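Local coordinates for protein kinectin 1 (Kinesin receptor) (Legionella pneumophila, PDB 4MU6) that is a Legionella effector of undefined molecular function, whose N-terminal coiled-coil domain, the part described here, is an elongated, largely helical rod, at residues Thr50-Leu53 and Leu54-Asp58; Glu63-Lys66 and Asn67-Gln71; Glu219-Leu222 and Ser223-Ser226. All coordinates share one frame; numbering follows the deposited sequence.

Going from the N terminus, contact 1 (Thr50-Asp58) is a single stretch of the long helix 43-105, and contact 2 (Glu63-Gln71) follows on the same helix, their centres about 20 Å apart. Contact 3 (Glu219-Ser226) comes much later, in the connection between helix 158-217 and helix 227-273. Each spans only eight or nine consecutive residues, so the three run in series, neither nesting nor crossing. Contacts 1 and 2 both have helix 227-273 against one flank. Contacts 2 and 3 touch: Ile221 CG2 lies 3.6 Å from Glu69 OE2, which packs the connection onto helix 43-105.

Contact 1: Thr50-Leu53 and Leu54-Asp58; sequences TATL and LKSRD
Ser56 and Thr52 are joined by two hydrogen bonds to one carbonyl oxygen. Four backbone bonds run from each residue to the one four places earlier, from Leu54 N to Thr50 O through to Arg57 N to Leu53 O, as an alpha helix requires. To the third of them Ser56 adds its hydroxyl: OG lies beside its own backbone N, opposite the carbonyl carbon (chi1 -70°), and turns back so that Ser56 OG donates to Thr52 O at 3.1 Å. That oxygen therefore holds two donors, Ser56 N and Ser56 OG, which reach it from opposite faces of the carbonyl plane. Serine suits the place because its short side chain can satisfy its hydroxyl within the helix itself. Thr50 does likewise, its OG1 bonding to His46 O.

Charge is paired between neighbours. Arg57 bends at chi3 (62°) and comes side-on to Asp58, Arg57 NE at 3.0 Å and Arg57 NH2 at 2.6 Å from the single oxygen Asp58 OD1. Both bonds lie in the guanidinium plane, and gripping one atom with two nitrogens should limit rotation of the arginine head. Leu54 CD2 rests on one face of that head, 3.2 Å above its plane and toward the rim.

Apolar contact comes from Thr50 and Leu54, which point the same way side by side, Thr50 CG2 being 4.0 Å from Leu54 CD1. Lys55 CG passes 3.5 Å from Ala51 O, and the bend at chi4 brings Lys55 NZ to 3.9 Å from Ala51 CB; a small alanine probably leaves room for that long chain.

On one flank Thr50 and Leu53 touch Ile252 of helix 227-273, and Leu54 and Arg57 touch its Cys248. Thr52 and buried Leu53 pack on Leu13 of helix 10-22, so this part of helix 43-105 packs on both helices, with Leu53 touching each.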
loop_
_atom_site.group_PDB
_atom_site.type_symbol
_atom_site.label_atom_id
_atom_site.label_comp_id
_atom_site.label_asym_id
_atom_site.label_seq_id
_atom_site.Cartn_x
_atom_site.Cartn_y
_atom_site.Cartn_z
ATOM N N THR A 50 9.245 19.932 -23.516
ATOM C CA THR A 50 9.244 18.526 -23.132
ATOM C C THR A 50 9.823 18.302 -21.729
ATOM O O THR A 50 9.283 17.497 -20.977
ATOM C CB THR A 50 9.953 17.633 -24.188
ATOM O OG1 THR A 50 9.250 17.722 -25.437
ATOM C CG2 THR A 50 9.998 16.155 -23.748
ATOM N N ALA A 51 10.889 19.024 -21.370
ATOM C CA ALA A 51 11.491 18.891 -20.033
ATOM C C ALA A 51 10.540 19.403 -18.958
ATOM O O ALA A 51 10.369 18.762 -17.909
ATOM C CB ALA A 51 12.880 19.608 -19.939
ATOM N N THR A 52 9.908 20.546 -19.228
ATOM C CA THR A 52 8.875 21.069 -18.336
ATOM C C THR A 52 7.738 20.063 -18.128
ATOM O O THR A 52 7.264 19.870 -17.008
ATOM C CB THR A 52 8.280 22.381 -18.858
ATOM O OG1 THR A 52 9.263 23.422 -18.777
ATOM C CG2 THR A 52 7.039 22.780 -18.038
ATOM N N LEU A 53 7.281 19.428 -19.199
ATOM C CA LEU A 53 6.175 18.473 -19.054
ATOM C C LEU A 53 6.579 17.244 -18.240
ATOM O O LEU A 53 5.787 16.722 -17.440
ATOM C CB LEU A 53 5.601 18.072 -20.417
ATOM C CG LEU A 53 4.772 19.184 -21.067
ATOM C CD1 LEU A 53 4.531 18.903 -22.532
ATOM C CD2 LEU A 53 3.453 19.323 -20.324
ATOM N N LEU A 54 7.813 16.794 -18.427
ATOM C CA LEU A 54 8.297 15.618 -17.711
ATOM C C LEU A 54 8.433 15.903 -16.225
ATOM O O LEU A 54 8.084 15.044 -15.390
ATOM C CB LEU A 54 9.633 15.149 -18.280
ATOM C CG LEU A 54 9.521 14.568 -19.684
ATOM C CD1 LEU A 54 10.902 14.433 -20.268
ATOM C CD2 LEU A 54 8.797 13.219 -19.651
ATOM N N LYS A 55 8.945 17.096 -15.905
ATOM C CA LYS A 55 9.064 17.524 -14.517
ATOM C C LYS A 55 7.697 17.613 -13.868
ATOM O O LYS A 55 7.524 17.191 -12.726
ATOM C CB LYS A 55 9.771 18.859 -14.392
ATOM C CG LYS A 55 11.291 18.810 -14.537
ATOM C CD LYS A 55 11.872 20.232 -14.654
ATOM C CE LYS A 55 13.400 20.246 -14.795
ATOM N NZ LYS A 55 13.900 19.872 -16.149
ATOM N N SER A 56 6.739 18.170 -14.601
ATOM C CA SER A 56 5.349 18.250 -14.153
ATOM C C SER A 56 4.733 16.863 -13.919
ATOM O O SER A 56 4.035 16.638 -12.925
ATOM C CB SER A 56 4.511 19.012 -15.183
ATOM O OG SER A 56 4.848 20.385 -15.184
ATOM N N ARG A 57 4.977 15.953 -14.861
ATOM C CA ARG A 57 4.500 14.592 -14.737
ATOM C C ARG A 57 5.122 13.957 -13.508
ATOM O O ARG A 57 4.443 13.299 -12.720
ATOM C CB ARG A 57 4.887 13.757 -15.953
ATOM C CG ARG A 57 4.428 12.289 -15.821
ATOM C CD ARG A 57 5.298 11.400 -16.670
ATOM N NE ARG A 57 6.680 11.464 -16.203
ATOM C CZ ARG A 57 7.731 11.031 -16.889
ATOM N NH1 ARG A 57 7.574 10.517 -18.100
ATOM N NH2 ARG A 57 8.945 11.121 -16.358
ATOM N N ASP A 58 6.426 14.166 -13.342
ATOM C CA ASP A 58 7.120 13.589 -12.199
ATOM C C ASP A 58 6.531 14.110 -10.896
ATOM O O ASP A 58 6.354 13.345 -9.942
ATOM C CB ASP A 58 8.626 13.840 -12.283
ATOM C CG ASP A 58 9.304 12.904 -13.259
ATOM O OD1 ASP A 58 8.576 12.142 -13.943
ATOM O OD2 ASP A 58 10.551 12.921 -13.340
#

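Contact 2: Glu63-Lys66 and Asn67-Gln71; sequences EVKK and NLEQQ
Lys65 and Glu69, one helical turn apart, lean across each other at a slant and join in a salt bridge. The lysine starts with CG opposite its backbone N (chi1 170°), then folds at chi3 and chi4, which brings its ammonium group round to the glutamate. Glu69 instead sends CG to the side of its own N and extends from there. Lys65 NZ reaches Glu69 OE2 at 2.8 Å from above the carboxylate plane, 35° out of it. The aliphatic part of the lysine stays close as well, Lys65 CG being 3.4 Å from Glu69 OE2, so the carboxylate rests against the chain that carries its partner. Glu69 is buried, and a lysine four residues earlier is well placed to offset its charge; the nearby ammonium group would probably favour the ionised acid.

This is the i to i+4 pairing of opposite charges common on long alpha helices, here on helix 43-105 where a predicted coiled coil begins at Leu68. Beneath it the backbone bonds keep regular spacing: Glu69 N donates to Lys65 O at 2.8 Å, and Leu68 N to Val64 O at 2.9 Å.

Round the helix from the ion pair, Val64 and Leu68 point their branches to a common side, Val64 CG2 lying 4.3 Å from Leu68 CD1. Branched aliphatic residues suit this strip because helix 227-273 lies against it: Val64 touches Gln240, Leu68 meets Ser236 and Ile237, and the chain of Lys65 also reaches Ile237. Glu63 and Asn67 are both exposed, and their carboxylate and amide planes stand 64° apart. On a further side, Gln70 bends at chi2 and hands its amide NE2 to Tyr214 OH, a bond to helix 158-217.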
loop_
_atom_site.group_PDB
_atom_site.type_symbol
_atom_site.label_atom_id
_atom_site.label_comp_id
_atom_site.label_asym_id
_atom_site.label_seq_id
_atom_site.Cartn_x
_atom_site.Cartn_y
_atom_site.Cartn_z
ATOM N N GLU A 63 3.148 13.086 -6.068
ATOM C CA GLU A 63 2.040 13.496 -5.208
ATOM C C GLU A 63 0.955 12.413 -4.989
ATOM O O GLU A 63 0.492 12.206 -3.861
ATOM C CB GLU A 63 1.390 14.771 -5.743
ATOM C CG GLU A 63 0.196 15.230 -4.922
ATOM C CD GLU A 63 0.560 15.587 -3.490
ATOM O OE1 GLU A 63 1.705 16.051 -3.250
ATOM O OE2 GLU A 63 -0.309 15.406 -2.606
ATOM N N VAL A 64 0.535 11.739 -6.055
ATOM C CA VAL A 64 -0.567 10.782 -5.903
ATOM C C VAL A 64 -0.053 9.538 -5.186
ATOM O O VAL A 64 -0.745 8.967 -4.342
ATOM C CB VAL A 64 -1.254 10.427 -7.243
ATOM C CG1 VAL A 64 -0.276 9.737 -8.222
ATOM C CG2 VAL A 64 -2.511 9.585 -7.000
ATOM N N LYS A 65 1.179 9.152 -5.491
ATOM C CA LYS A 65 1.818 8.059 -4.764
ATOM C C LYS A 65 1.796 8.320 -3.264
ATOM O O LYS A 65 1.518 7.409 -2.479
ATOM C CB LYS A 65 3.251 7.832 -5.255
ATOM C CG LYS A 65 4.068 6.873 -4.367
ATOM C CD LYS A 65 5.263 6.289 -5.102
ATOM C CE LYS A 65 6.539 7.038 -4.778
ATOM N NZ LYS A 65 6.982 6.784 -3.382
ATOM N N LYS A 66 2.093 9.558 -2.863
ATOM C CA LYS A 66 2.072 9.906 -1.446
ATOM C C LYS A 66 0.682 9.777 -0.847
ATOM O O LYS A 66 0.523 9.201 0.234
ATOM C CB LYS A 66 2.634 11.309 -1.190
ATOM C CG LYS A 66 4.159 11.340 -1.118
ATOM C CD LYS A 66 4.664 12.742 -0.798
ATOM C CE LYS A 66 6.133 12.906 -1.184
ATOM N NZ LYS A 66 6.490 14.331 -1.481
ATOM N N ASN A 67 -0.316 10.316 -1.541
ATOM C CA ASN A 67 -1.708 10.117 -1.134
ATOM C C ASN A 67 -2.112 8.629 -0.925
ATOM O O ASN A 67 -2.750 8.280 0.078
ATOM C CB ASN A 67 -2.652 10.792 -2.137
ATOM C CG ASN A 67 -2.405 12.270 -2.256
ATOM O OD1 ASN A 67 -1.915 12.906 -1.325
ATOM N ND2 ASN A 67 -2.733 12.831 -3.413
ATOM N N LEU A 68 -1.740 7.768 -1.875
ATOM C CA LEU A 68 -2.105 6.344 -1.826
ATOM C C LEU A 68 -1.301 5.614 -0.749
ATOM O O LEU A 68 -1.836 4.751 -0.044
ATOM C CB LEU A 68 -1.834 5.674 -3.172
ATOM C CG LEU A 68 -2.622 6.109 -4.402
ATOM C CD1 LEU A 68 -1.962 5.557 -5.667
ATOM C CD2 LEU A 68 -4.053 5.658 -4.303
ATOM N N GLU A 69 -0.011 5.947 -0.638
ATOM C CA GLU A 69 0.832 5.378 0.410
ATOM C C GLU A 69 0.269 5.712 1.783
ATOM O O GLU A 69 0.243 4.867 2.669
ATOM C CB GLU A 69 2.272 5.911 0.330
ATOM C CG GLU A 69 3.174 5.209 -0.676
ATOM C CD GLU A 69 4.586 5.815 -0.719
ATOM O OE1 GLU A 69 4.881 6.699 0.118
ATOM O OE2 GLU A 69 5.392 5.404 -1.590
ATOM N N GLN A 70 -0.170 6.955 1.950
ATOM C CA GLN A 70 -0.688 7.425 3.230
ATOM C C GLN A 70 -1.977 6.710 3.593
ATOM O O GLN A 70 -2.196 6.367 4.755
ATOM C CB GLN A 70 -0.904 8.943 3.218
ATOM C CG GLN A 70 0.346 9.747 3.595
ATOM C CD GLN A 70 0.794 9.486 5.033
ATOM O OE1 GLN A 70 0.059 9.765 5.985
ATOM N NE2 GLN A 70 2.002 8.942 5.194
ATOM N N GLN A 71 -2.824 6.485 2.593
ATOM C CA GLN A 71 -4.021 5.689 2.793
ATOM C C GLN A 71 -3.665 4.270 3.272
ATOM O O GLN A 71 -4.216 3.785 4.259
ATOM C CB GLN A 71 -4.837 5.614 1.502
ATOM C CG GLN A 71 -6.040 4.683 1.588
ATOM C CD GLN A 71 -7.260 5.330 2.221
ATOM O OE1 GLN A 71 -7.175 6.409 2.811
ATOM N NE2 GLN A 71 -8.416 4.671 2.087
#

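Contact 3: Glu219-Leu222 and Ser223-Ser226; sequences EDIL and STLS
Asp220 lays its carboxylate over Ser223, with Asp220 OD1 and OD2 respectively 3.2 and 3.1 Å from Ser223 CB. Ser223 OG donates to Asp220 OD1 at 2.6 Å, meeting the lone pair on the side of the second oxygen. The aspartate gets there with CG opposite its backbone N, while its own backbone takes positive phi (63°), a value uncommon outside glycine and asparagine but open to aspartate.

One residue on, Ile221 O accepts two bonds from Thr224. Thr224 OG1 arrives at 2.8 Å from Ile221 O, in the carbonyl plane; Thr224 N lies 2.9 Å from Ile221 O and comes from above that plane, 47° out of it. The hydroxyl can join the N-H at this oxygen because OG1 sits between the threonine's backbone N and carbonyl carbon (chi1 78°), turned back toward the preceding turn. Its side chain crosses that of Ile221 at about a right angle, and Ile221 CD1 lies 3.5 Å from Thr224 OG1.

Three-residue spacing of Thr224 N to Ile221 O, followed by Leu225 N to Leu222 O at 3.0 Å, marks a short 3-10 turn between helix 158-217 and helix 227-273. Leu225 faces back across it and packs on both Ile221 and Leu222. These branched aliphatic chains suit a site packed against neighbouring helices: all three touch Leu233, and Leu225 also lies on Ser72 and Gln76 of helix 43-105. Ser226 then takes the N-cap position of helix 227-273.

The exposed aspartate is tied down by a serine, the buried threonine hydroxyl is satisfied locally by a carbonyl, and the leucines and isoleucine pack the turn against its neighbours, consistent with a connection of well-defined shape.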
loop_
_atom_site.group_PDB
_atom_site.type_symbol
_atom_site.label_atom_id
_atom_site.label_comp_id
_atom_site.label_asym_id
_atom_site.label_seq_id
_atom_site.Cartn_x
_atom_site.Cartn_y
_atom_site.Cartn_z
ATOM N N GLU A 219 10.825 6.314 2.497
ATOM C CA GLU A 219 11.008 5.087 1.714
ATOM C C GLU A 219 10.437 3.849 2.416
ATOM O O GLU A 219 10.108 3.894 3.603
ATOM C CB GLU A 219 12.497 4.849 1.429
ATOM C CG GLU A 219 13.261 6.083 0.946
ATOM C CD GLU A 219 12.838 6.560 -0.444
ATOM O OE1 GLU A 219 12.212 5.782 -1.203
ATOM O OE2 GLU A 219 13.143 7.725 -0.777
ATOM N N ASP A 220 10.337 2.751 1.669
ATOM C CA ASP A 220 9.976 1.440 2.215
ATOM C C ASP A 220 8.572 1.444 2.818
ATOM O O ASP A 220 8.354 0.896 3.894
ATOM C CB ASP A 220 11.023 0.957 3.243
ATOM C CG ASP A 220 10.761 -0.482 3.746
ATOM O OD1 ASP A 220 10.509 -1.389 2.918
ATOM O OD2 ASP A 220 10.790 -0.699 4.978
ATOM N N ILE A 221 7.618 2.070 2.129
ATOM C CA ILE A 221 6.229 1.960 2.550
ATOM C C ILE A 221 5.816 0.488 2.600
ATOM O O ILE A 221 5.081 0.079 3.498
ATOM C CB ILE A 221 5.250 2.730 1.622
ATOM C CG1 ILE A 221 3.794 2.475 2.030
ATOM C CG2 ILE A 221 5.430 2.305 0.171
ATOM C CD1 ILE A 221 3.393 3.000 3.423
ATOM N N LEU A 222 6.307 -0.314 1.655
ATOM C CA LEU A 222 5.767 -1.668 1.490
ATOM C C LEU A 222 5.995 -2.568 2.695
ATOM O O LEU A 222 5.156 -3.423 2.978
ATOM C CB LEU A 222 6.266 -2.330 0.195
ATOM C CG LEU A 222 5.765 -1.623 -1.079
ATOM C CD1 LEU A 222 6.443 -2.162 -2.329
ATOM C CD2 LEU A 222 4.255 -1.762 -1.179
ATOM N N SER A 223 7.105 -2.373 3.418
ATOM C CA SER A 223 7.394 -3.226 4.579
ATOM C C SER A 223 6.511 -2.867 5.777
ATOM O O SER A 223 6.500 -3.574 6.777
ATOM C CB SER A 223 8.879 -3.203 4.970
ATOM O OG SER A 223 9.719 -3.614 3.899
ATOM N N THR A 224 5.749 -1.783 5.676
ATOM C CA THR A 224 4.762 -1.502 6.716
ATOM C C THR A 224 3.417 -2.178 6.423
ATOM O O THR A 224 2.470 -2.035 7.193
ATOM C CB THR A 224 4.525 0.005 6.902
ATOM O OG1 THR A 224 3.670 0.491 5.854
ATOM C CG2 THR A 224 5.859 0.767 6.873
ATOM N N LEU A 225 3.320 -2.895 5.304
ATOM C CA LEU A 225 2.038 -3.497 4.914
ATOM C C LEU A 225 2.113 -5.015 4.841
ATOM O O LEU A 225 3.171 -5.574 4.548
ATOM C CB LEU A 225 1.586 -2.960 3.556
ATOM C CG LEU A 225 1.642 -1.437 3.430
ATOM C CD1 LEU A 225 1.472 -1.026 1.981
ATOM C CD2 LEU A 225 0.584 -0.791 4.313
ATOM N N SER A 226 0.979 -5.673 5.074
ATOM C CA SER A 226 0.868 -7.111 4.861
ATOM C C SER A 226 0.945 -7.340 3.365
ATOM O O SER A 226 0.751 -6.403 2.592
ATOM C CB SER A 226 -0.477 -7.617 5.371
ATOM O OG SER A 226 -1.532 -6.999 4.637
#